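Local coordinates for protein arabinan endo-1,5-alpha-l-arabinosidase A (Cellvibrio cellulosa, PDB 1GYH) that cleaves the alpha-1,5-linked arabinofuranosyl backbone of linear arabinan, releasing almost exclusively arabinotriose, during plant cell wall breakdown, at residues D9-R14 / P67-H72; A193-R198 / S264-D269. All coordinates share one frame; numbering follows the deposited sequence. Where two conformers were deposited one is given.

Interaction 1 (D9-R14 / P67-H72); sequences DPVMTR and PDIYQH
Two innermost strands of neighbouring propeller blades run side by side here, their axes 22° from parallel and 6.4 Å apart at the nearest, so side chains rather than backbone hydrogen bonds join them. The tight part lies in the N-terminal half of the two segments, where Val11 points at the partner. Its CG1, anti to the carbonyl carbon (chi1 -66°), sits 3.3 Å from Pro67 O and also reaches Asp68 OD1, while CG2 rests 3.9 Å from Ile69 CG2 and more loosely against Pro67 CG. Asp68, whose CB points away from the first strand, has its carboxylate swung back so that OD1 touches Val11 CG1; OD2 accepts a hydrogen bond from Ile132 N. Ile69 follows, with CG2 pressed on the peptide at Met12 O (3.5 Å) and CG1 crossing the Thr13 side chain at nearly a right angle. Beside this packing, a water lies within hydrogen-bonding distance of both Pro67 O (2.6 Å) and Asp9 O, and so links the two backbones.

Toward the outer, solvent-facing end the grip changes from apolar to polar. Gln71, extended beyond CG, delivers one amide nitrogen to two acceptors: NE2 donates to Thr13 OG1 (2.9 Å), nearly straight, and to Arg14 O (2.9 Å). Both partners lie close to the amide plane, so the two N-H groups fork between them and fix the amide's rotation, although NE2 stands above the plane of the Arg14 carbonyl.

Asp9, probably the proton acceptor of catalysis, begins the first segment; Thr24 OG1 bonds its OD2, and His262, a likely calcium ligand, lies beside it. This is the inter-blade packing of a five-bladed beta-propeller, converging on the family 43 glycoside hydrolase active site.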
ATOM      1  N   ASP A   9       1.258  -3.639   6.122  1.00 13.12           N
ATOM      2  CA  ASP A   9       1.212  -2.900   4.861  1.00 13.81           C
ATOM      3  C   ASP A   9       1.907  -3.685   3.721  1.00 14.41           C
ATOM      4  O   ASP A   9       2.691  -3.112   2.998  1.00 14.94           O
ATOM      5  CB  ASP A   9       1.794  -1.461   5.007  1.00 14.90           C
ATOM      6  CG  ASP A   9       1.340  -0.760   6.297  1.00 15.64           C
ATOM      7  OD1 ASP A   9       0.102  -0.795   6.603  1.00 14.72           O
ATOM      8  OD2 ASP A   9       2.153  -0.166   7.059  1.00 16.73           O
ATOM      9  N   PRO A  10       1.581  -4.968   3.532  1.00 15.05           N
ATOM     10  CA  PRO A  10       2.336  -5.839   2.613  1.00 15.50           C
ATOM     11  C   PRO A  10       2.090  -5.620   1.129  1.00 16.02           C
ATOM     12  O   PRO A  10       0.987  -5.260   0.707  1.00 17.52           O
ATOM     13  CB  PRO A  10       1.895  -7.235   3.009  1.00 15.54           C
ATOM     14  CG  PRO A  10       0.471  -7.034   3.363  1.00 16.08           C
ATOM     15  CD  PRO A  10       0.472  -5.697   4.169  1.00 15.54           C
ATOM     16  N   VAL A  11       3.165  -5.799   0.375  1.00 16.54           N
ATOM     17  CA  VAL A  11       3.138  -5.905  -1.078  1.00 16.26           C
ATOM     18  C   VAL A  11       4.025  -7.086  -1.528  1.00 15.23           C
ATOM     19  O   VAL A  11       4.882  -7.590  -0.769  1.00 14.61           O
ATOM     20  CB  VAL A  11       3.579  -4.614  -1.767  1.00 16.49           C
ATOM     21  CG1 VAL A  11       2.573  -3.465  -1.504  1.00 17.81           C
ATOM     22  CG2 VAL A  11       5.035  -4.241  -1.366  1.00 16.17           C
ATOM     23  N   MET A  12       3.818  -7.539  -2.771  1.00 14.32           N
ATOM     24  CA  MET A  12       4.497  -8.752  -3.277  1.00 13.48           C
ATOM     25  C   MET A  12       4.793  -8.628  -4.757  1.00 13.22           C
ATOM     26  O   MET A  12       4.124  -7.874  -5.483  1.00 14.14           O
ATOM     27  CB  MET A  12       3.634 -10.018  -3.080  1.00 13.66           C
ATOM     28  CG  MET A  12       3.444 -10.503  -1.648  1.00 14.43           C
ATOM     29  SD  MET A  12       2.341 -11.943  -1.426  1.00 15.99           S
ATOM     30  CE  MET A  12       3.073 -13.113  -2.437  1.00 15.63           C
ATOM     31  N   THR A  13       5.786  -9.394  -5.187  1.00 13.83           N
ATOM     32  CA  THR A  13       6.135  -9.581  -6.593  1.00 14.31           C
ATOM     33  C   THR A  13       6.842 -10.915  -6.827  1.00 14.10           C
ATOM     34  O   THR A  13       7.303 -11.547  -5.894  1.00 14.37           O
ATOM     35  CB  THR A  13       6.946  -8.373  -7.110  1.00 14.45           C
ATOM     36  OG1 THR A  13       6.702  -8.218  -8.503  1.00 13.62           O
ATOM     37  CG2 THR A  13       8.470  -8.508  -6.935  1.00 14.23           C
ATOM     38  N   ARG A  14       6.959 -11.331  -8.073  1.00 13.90           N
ATOM     39  CA  ARG A  14       7.643 -12.571  -8.405  1.00 13.69           C
ATOM     40  C   ARG A  14       8.777 -12.262  -9.369  1.00 13.76           C
ATOM     41  O   ARG A  14       8.582 -11.535 -10.354  1.00 13.71           O
ATOM     42  CB  ARG A  14       6.675 -13.589  -9.049  1.00 13.98           C
ATOM     43  CG  ARG A  14       7.309 -14.931  -9.374  1.00 15.30           C
ATOM     44  CD  ARG A  14       6.389 -16.112  -9.853  0.50 16.89           C
ATOM     45  NE  ARG A  14       6.873 -17.422  -9.341  0.50 19.67           N
ATOM     46  CZ  ARG A  14       6.357 -18.636  -9.648  0.50 19.51           C
ATOM     47  NH1 ARG A  14       5.351 -18.754 -10.496  0.50 20.86           N
ATOM     48  NH2 ARG A  14       6.857 -19.735  -9.100  0.50 19.26           N
ATOM     49  N   PRO A  67       5.533   0.151   1.759  1.00 13.18           N
ATOM     50  CA  PRO A  67       6.265   0.045   0.519  1.00 13.23           C
ATOM     51  C   PRO A  67       5.304  -0.292  -0.672  1.00 13.25           C
ATOM     52  O   PRO A  67       4.187  -0.821  -0.469  1.00 12.11           O
ATOM     53  CB  PRO A  67       7.214  -1.127   0.779  1.00 13.47           C
ATOM     54  CG  PRO A  67       6.532  -1.980   1.791  1.00 14.19           C
ATOM     55  CD  PRO A  67       5.774  -0.999   2.654  1.00 13.37           C
ATOM     56  N   ASP A  68       5.722   0.076  -1.871  1.00 13.60           N
ATOM     57  CA  ASP A  68       5.162  -0.534  -3.091  1.00 14.02           C
ATOM     58  C   ASP A  68       6.277  -1.067  -3.959  1.00 14.44           C
ATOM     59  O   ASP A  68       7.348  -0.404  -4.119  1.00 14.20           O
ATOM     60  CB  ASP A  68       4.259   0.443  -3.891  1.00 14.35           C
ATOM     61  CG  ASP A  68       3.287  -0.303  -4.828  1.00 15.29           C
ATOM     62  OD1 ASP A  68       2.672  -1.307  -4.408  1.00 16.71           O
ATOM     63  OD2 ASP A  68       3.056   0.052  -5.983  1.00 16.88           O
ATOM     64  N   ILE A  69       6.062  -2.272  -4.510  1.00 13.37           N
ATOM     65  CA  ILE A  69       7.050  -2.854  -5.438  1.00 13.34           C
ATOM     66  C   ILE A  69       6.471  -2.856  -6.862  1.00 13.19           C
ATOM     67  O   ILE A  69       5.289  -3.218  -7.056  1.00 12.27           O
ATOM     68  CB  ILE A  69       7.530  -4.254  -4.927  1.00 14.20           C
ATOM     69  CG1 ILE A  69       8.645  -4.818  -5.803  1.00 14.30           C
ATOM     70  CG2 ILE A  69       6.385  -5.279  -4.872  1.00 16.07           C
ATOM     71  CD1 ILE A  69      10.000  -4.073  -5.646  1.00 16.16           C
ATOM     72  N   TYR A  70       7.286  -2.416  -7.835  1.00 13.33           N
ATOM     73  CA  TYR A  70       6.862  -2.277  -9.220  1.00 13.60           C
ATOM     74  C   TYR A  70       7.986  -2.649 -10.162  1.00 14.22           C
ATOM     75  O   TYR A  70       9.090  -2.115 -10.053  1.00 13.48           O
ATOM     76  CB  TYR A  70       6.420  -0.844  -9.498  1.00 13.42           C
ATOM     77  CG  TYR A  70       5.751  -0.628 -10.858  1.00 12.95           C
ATOM     78  CD1 TYR A  70       4.442  -1.083 -11.103  1.00 13.30           C
ATOM     79  CD2 TYR A  70       6.415   0.051 -11.878  1.00 12.33           C
ATOM     80  CE1 TYR A  70       3.836  -0.897 -12.355  1.00 13.81           C
ATOM     81  CE2 TYR A  70       5.815   0.261 -13.110  1.00 13.22           C
ATOM     82  CZ  TYR A  70       4.519  -0.215 -13.352  1.00 13.08           C
ATOM     83  OH  TYR A  70       3.929  -0.024 -14.624  1.00 15.70           O
ATOM     84  N   GLN A  71       7.706  -3.572 -11.093  1.00 14.57           N
ATOM     85  CA  GLN A  71       8.651  -3.955 -12.141  1.00 14.30           C
ATOM     86  C   GLN A  71       8.457  -3.115 -13.435  1.00 14.87           C
ATOM     87  O   GLN A  71       7.321  -2.935 -13.928  1.00 15.22           O
ATOM     88  CB  GLN A  71       8.529  -5.461 -12.456  1.00 14.79           C
ATOM     89  CG  GLN A  71       8.869  -6.340 -11.259  1.00 13.95           C
ATOM     90  CD  GLN A  71       9.059  -7.794 -11.574  1.00 12.95           C
ATOM     91  OE1 GLN A  71       9.755  -8.135 -12.540  1.00 13.27           O
ATOM     92  NE2 GLN A  71       8.485  -8.676 -10.724  1.00 14.50           N
ATOM     93  N   HIS A  72       9.557  -2.607 -13.974  1.00 14.31           N
ATOM     94  CA  HIS A  72       9.542  -1.684 -15.113  1.00 15.30           C
ATOM     95  C   HIS A  72      10.867  -1.748 -15.846  1.00 16.55           C
ATOM     96  O   HIS A  72      11.912  -1.514 -15.240  1.00 16.00           O
ATOM     97  CB  HIS A  72       9.329  -0.256 -14.623  1.00 15.82           C
ATOM     98  CG  HIS A  72       9.320   0.778 -15.710  1.00 15.86           C
ATOM     99  ND1 HIS A  72       8.211   1.033 -16.490  1.00 17.65           N
ATOM    100  CD2 HIS A  72      10.277   1.652 -16.121  1.00 17.80           C
ATOM    101  CE1 HIS A  72       8.490   2.003 -17.346  1.00 18.20           C
ATOM    102  NE2 HIS A  72       9.739   2.395 -17.147  1.00 17.57           N
TER
HETATM  103  O   HOH W   1       2.202  -0.776   1.196  1.00 22.05           O

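Interaction 2 (A193-R198 / S264-D269); sequences APFILR and SAYTWD
Phe195 lays its ring flat over the backbone of the neighbouring strand. With CG anti to the backbone N (chi1 -169°), the ring reaches across so that Ser264 CA stands over its centre, 3.7 Å from the centroid and 10° off the normal, a CH-pi contact; Ser264 CB follows over the same face, 3.6 Å from CE2. The far end of the ring meets other groups: CE1 comes within 3.2 Å of Ala265 O, and the edge of the Phe195 ring is turned toward the face of Tyr266 in an edge-to-face pair, planes at 64°. Leu197, two residues on, also has CG anti to the backbone N. Its two methyls divide the work, CD2 lying 4.2 Å from Ala265 CB and CD1 near the Ala265 carbonyl.

No direct hydrogen bond crosses between the segments. At the outer end a water donates both to Arg198 O (2.7 Å) and to Thr267 OG1, a hydroxyl that also bonds Asp272. The polar tips of Ser264 and Tyr266 are engaged by the first blade, at Pro10 O and Met12 N. Phe195 is therefore gripped by carbon and pi contacts, with the rim at CE1 and CZ close beside Ala265 O, though neither C-H points straight at it: the two blades adhere through apolar packing near the propeller axis and a hydrated polar link farther out.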
ATOM      1  N   ALA A 193      -4.187   4.597   2.199  1.00 15.73           N
ATOM      2  CA  ALA A 193      -3.577   3.417   1.591  1.00 15.46           C
ATOM      3  C   ALA A 193      -4.296   2.991   0.285  1.00 15.28           C
ATOM      4  O   ALA A 193      -4.754   1.863   0.181  1.00 14.52           O
ATOM      5  CB  ALA A 193      -3.534   2.253   2.579  1.00 16.10           C
ATOM      6  N   PRO A 194      -4.306   3.845  -0.717  1.00 15.32           N
ATOM      7  CA  PRO A 194      -4.963   3.462  -1.976  1.00 14.57           C
ATOM      8  C   PRO A 194      -4.217   2.317  -2.660  1.00 15.62           C
ATOM      9  O   PRO A 194      -2.985   2.198  -2.574  1.00 14.21           O
ATOM     10  CB  PRO A 194      -4.833   4.687  -2.842  1.00 14.72           C
ATOM     11  CG  PRO A 194      -3.550   5.363  -2.349  1.00 15.87           C
ATOM     12  CD  PRO A 194      -3.628   5.150  -0.817  1.00 15.66           C
ATOM     13  N   PHE A 195      -4.967   1.488  -3.392  1.00 14.84           N
ATOM     14  CA  PHE A 195      -4.309   0.524  -4.276  1.00 13.97           C
ATOM     15  C   PHE A 195      -5.211   0.319  -5.481  1.00 13.79           C
ATOM     16  O   PHE A 195      -6.414   0.142  -5.299  1.00 14.23           O
ATOM     17  CB  PHE A 195      -4.007  -0.808  -3.564  1.00 14.27           C
ATOM     18  CG  PHE A 195      -3.104  -1.705  -4.381  1.00 14.25           C
ATOM     19  CD1 PHE A 195      -3.628  -2.517  -5.404  1.00 15.21           C
ATOM     20  CD2 PHE A 195      -1.732  -1.654  -4.217  1.00 15.23           C
ATOM     21  CE1 PHE A 195      -2.786  -3.302  -6.189  1.00 13.28           C
ATOM     22  CE2 PHE A 195      -0.887  -2.429  -4.963  1.00 15.24           C
ATOM     23  CZ  PHE A 195      -1.407  -3.276  -5.963  1.00 14.79           C
ATOM     24  N   ILE A 196      -4.653   0.427  -6.689  1.00 13.08           N
ATOM     25  CA  ILE A 196      -5.445   0.259  -7.904  1.00 13.72           C
ATOM     26  C   ILE A 196      -5.100  -1.029  -8.681  1.00 13.72           C
ATOM     27  O   ILE A 196      -3.933  -1.304  -8.979  1.00 14.86           O
ATOM     28  CB  ILE A 196      -5.320   1.473  -8.783  1.00 13.19           C
ATOM     29  CG1 ILE A 196      -5.755   2.743  -7.990  1.00 12.36           C
ATOM     30  CG2 ILE A 196      -6.182   1.303 -10.082  1.00 13.07           C
ATOM     31  CD1 ILE A 196      -5.414   4.059  -8.610  1.00 14.30           C
ATOM     32  N   LEU A 197      -6.145  -1.785  -9.029  1.00 14.15           N
ATOM     33  CA  LEU A 197      -5.994  -2.987  -9.876  1.00 13.35           C
ATOM     34  C   LEU A 197      -6.877  -2.863 -11.118  1.00 13.04           C
ATOM     35  O   LEU A 197      -8.054  -2.581 -11.028  1.00 13.25           O
ATOM     36  CB  LEU A 197      -6.348  -4.267  -9.106  1.00 13.71           C
ATOM     37  CG  LEU A 197      -6.247  -5.625  -9.890  1.00 13.24           C
ATOM     38  CD1 LEU A 197      -4.833  -6.066  -9.969  1.00 12.99           C
ATOM     39  CD2 LEU A 197      -7.122  -6.724  -9.223  1.00 13.82           C
ATOM     40  N   ARG A 198      -6.286  -3.082 -12.286  1.00 13.51           N
ATOM     41  CA  ARG A 198      -7.041  -3.175 -13.549  1.00 13.02           C
ATOM     42  C   ARG A 198      -7.617  -4.555 -13.657  1.00 13.47           C
ATOM     43  O   ARG A 198      -6.890  -5.525 -13.540  1.00 13.80           O
ATOM     44  CB  ARG A 198      -6.109  -2.916 -14.740  1.00 13.43           C
ATOM     45  CG  ARG A 198      -6.819  -2.931 -16.115  1.00 14.04           C
ATOM     46  CD  ARG A 198      -7.882  -1.870 -16.299  1.00 16.19           C
ATOM     47  NE  ARG A 198      -8.465  -2.041 -17.639  1.00 17.08           N
ATOM     48  CZ  ARG A 198      -7.860  -1.683 -18.747  1.00 21.01           C
ATOM     49  NH1 ARG A 198      -6.698  -1.036 -18.689  1.00 23.77           N
ATOM     50  NH2 ARG A 198      -8.418  -1.956 -19.928  1.00 21.92           N
ATOM     51  N   SER A 264      -2.811  -4.822  -0.934  1.00 14.39           N
ATOM     52  CA  SER A 264      -2.428  -4.805  -2.326  1.00 14.41           C
ATOM     53  C   SER A 264      -3.303  -5.914  -3.010  1.00 13.95           C
ATOM     54  O   SER A 264      -4.096  -6.594  -2.342  1.00 11.47           O
ATOM     55  CB  SER A 264      -0.921  -5.036  -2.502  1.00 14.09           C
ATOM     56  OG  SER A 264      -0.413  -6.145  -1.708  1.00 12.35           O
ATOM     57  N   ALA A 265      -3.118  -6.079  -4.320  1.00 14.51           N
ATOM     58  CA  ALA A 265      -3.942  -7.009  -5.136  1.00 13.82           C
ATOM     59  C   ALA A 265      -3.200  -7.268  -6.444  1.00 13.64           C
ATOM     60  O   ALA A 265      -2.543  -6.363  -6.989  1.00 13.81           O
ATOM     61  CB  ALA A 265      -5.317  -6.444  -5.397  1.00 13.75           C
ATOM     62  N   TYR A 266      -3.250  -8.517  -6.905  1.00 13.08           N
ATOM     63  CA  TYR A 266      -2.450  -8.957  -8.021  1.00 13.45           C
ATOM     64  C   TYR A 266      -3.157 -10.028  -8.832  1.00 13.57           C
ATOM     65  O   TYR A 266      -4.024 -10.763  -8.315  1.00 13.23           O
ATOM     66  CB  TYR A 266      -1.119  -9.548  -7.540  1.00 14.55           C
ATOM     67  CG  TYR A 266      -0.330  -8.573  -6.663  1.00 15.45           C
ATOM     68  CD1 TYR A 266       0.487  -7.617  -7.236  1.00 15.26           C
ATOM     69  CD2 TYR A 266      -0.438  -8.615  -5.280  1.00 15.38           C
ATOM     70  CE1 TYR A 266       1.224  -6.728  -6.449  1.00 16.22           C
ATOM     71  CE2 TYR A 266       0.286  -7.724  -4.464  1.00 16.06           C
ATOM     72  CZ  TYR A 266       1.119  -6.786  -5.059  1.00 15.30           C
ATOM     73  OH  TYR A 266       1.859  -5.909  -4.295  1.00 15.49           O
ATOM     74  N   THR A 267      -2.781 -10.053 -10.104  1.00 13.39           N
ATOM     75  CA  THR A 267      -3.132 -11.112 -11.025  1.00 13.55           C
ATOM     76  C   THR A 267      -1.862 -11.893 -11.334  1.00 13.46           C
ATOM     77  O   THR A 267      -0.928 -11.365 -11.914  1.00 14.71           O
ATOM     78  CB  THR A 267      -3.774 -10.496 -12.288  1.00 13.71           C
ATOM     79  OG1 THR A 267      -5.015  -9.834 -11.959  1.00 13.95           O
ATOM     80  CG2 THR A 267      -4.172 -11.623 -13.300  1.00 14.06           C
ATOM     81  N   TRP A 268      -1.841 -13.161 -10.923  1.00 14.13           N
ATOM     82  CA  TRP A 268      -0.744 -14.098 -11.163  1.00 13.92           C
ATOM     83  C   TRP A 268      -1.281 -15.348 -11.901  1.00 13.82           C
ATOM     84  O   TRP A 268      -2.164 -16.039 -11.380  1.00 12.62           O
ATOM     85  CB  TRP A 268      -0.164 -14.569  -9.830  1.00 14.69           C
ATOM     86  CG  TRP A 268       0.478 -13.441  -8.968  1.00 14.04           C
ATOM     87  CD1 TRP A 268       1.317 -12.456  -9.384  1.00 16.63           C
ATOM     88  CD2 TRP A 268       0.337 -13.266  -7.552  1.00 15.29           C
ATOM     89  NE1 TRP A 268       1.699 -11.667  -8.316  1.00 15.29           N
ATOM     90  CE2 TRP A 268       1.109 -12.146  -7.185  1.00 15.66           C
ATOM     91  CE3 TRP A 268      -0.353 -13.959  -6.549  1.00 16.14           C
ATOM     92  CZ2 TRP A 268       1.202 -11.698  -5.869  1.00 17.59           C
ATOM     93  CZ3 TRP A 268      -0.267 -13.508  -5.235  1.00 15.96           C
ATOM     94  CH2 TRP A 268       0.496 -12.379  -4.920  1.00 18.44           C
ATOM     95  N   ASP A 269      -0.749 -15.616 -13.095  1.00 13.90           N
ATOM     96  CA  ASP A 269      -1.085 -16.847 -13.837  1.00 15.01           C
ATOM     97  C   ASP A 269      -2.604 -17.051 -13.950  1.00 15.02           C
ATOM     98  O   ASP A 269      -3.105 -18.159 -13.707  1.00 14.53           O
ATOM     99  CB  ASP A 269      -0.467 -18.073 -13.172  1.00 14.87           C
ATOM    100  CG  ASP A 269       1.002 -17.914 -12.929  1.00 18.30           C
ATOM    101  OD1 ASP A 269       1.756 -17.461 -13.827  1.00 20.95           O
ATOM    102  OD2 ASP A 269       1.502 -18.205 -11.839  1.00 21.77           O
TER
HETATM  103  O   HOH W   2      -5.316  -7.726 -13.622  1.00 24.34           O

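Overall arrangement
From the N terminus, the strand 11-15 opens the first blade, and interaction 1 closes a loop of about fifty residues by bringing it against strand 63-72 of the next. The chain then builds the third blade before interaction 2 closes a second, longer loop between strand 191-199 and strand 257-268, the inner strands of the fourth and fifth blades. The loops follow in series, neither nested nor crossing. They meet in space, their centres about 10 Å apart, because the last blade lies against the first: Ser264 OG reaches Pro10 O and Tyr266 OH reaches Met12 N, probable hydrogen bonds that help hold the last blade against the first.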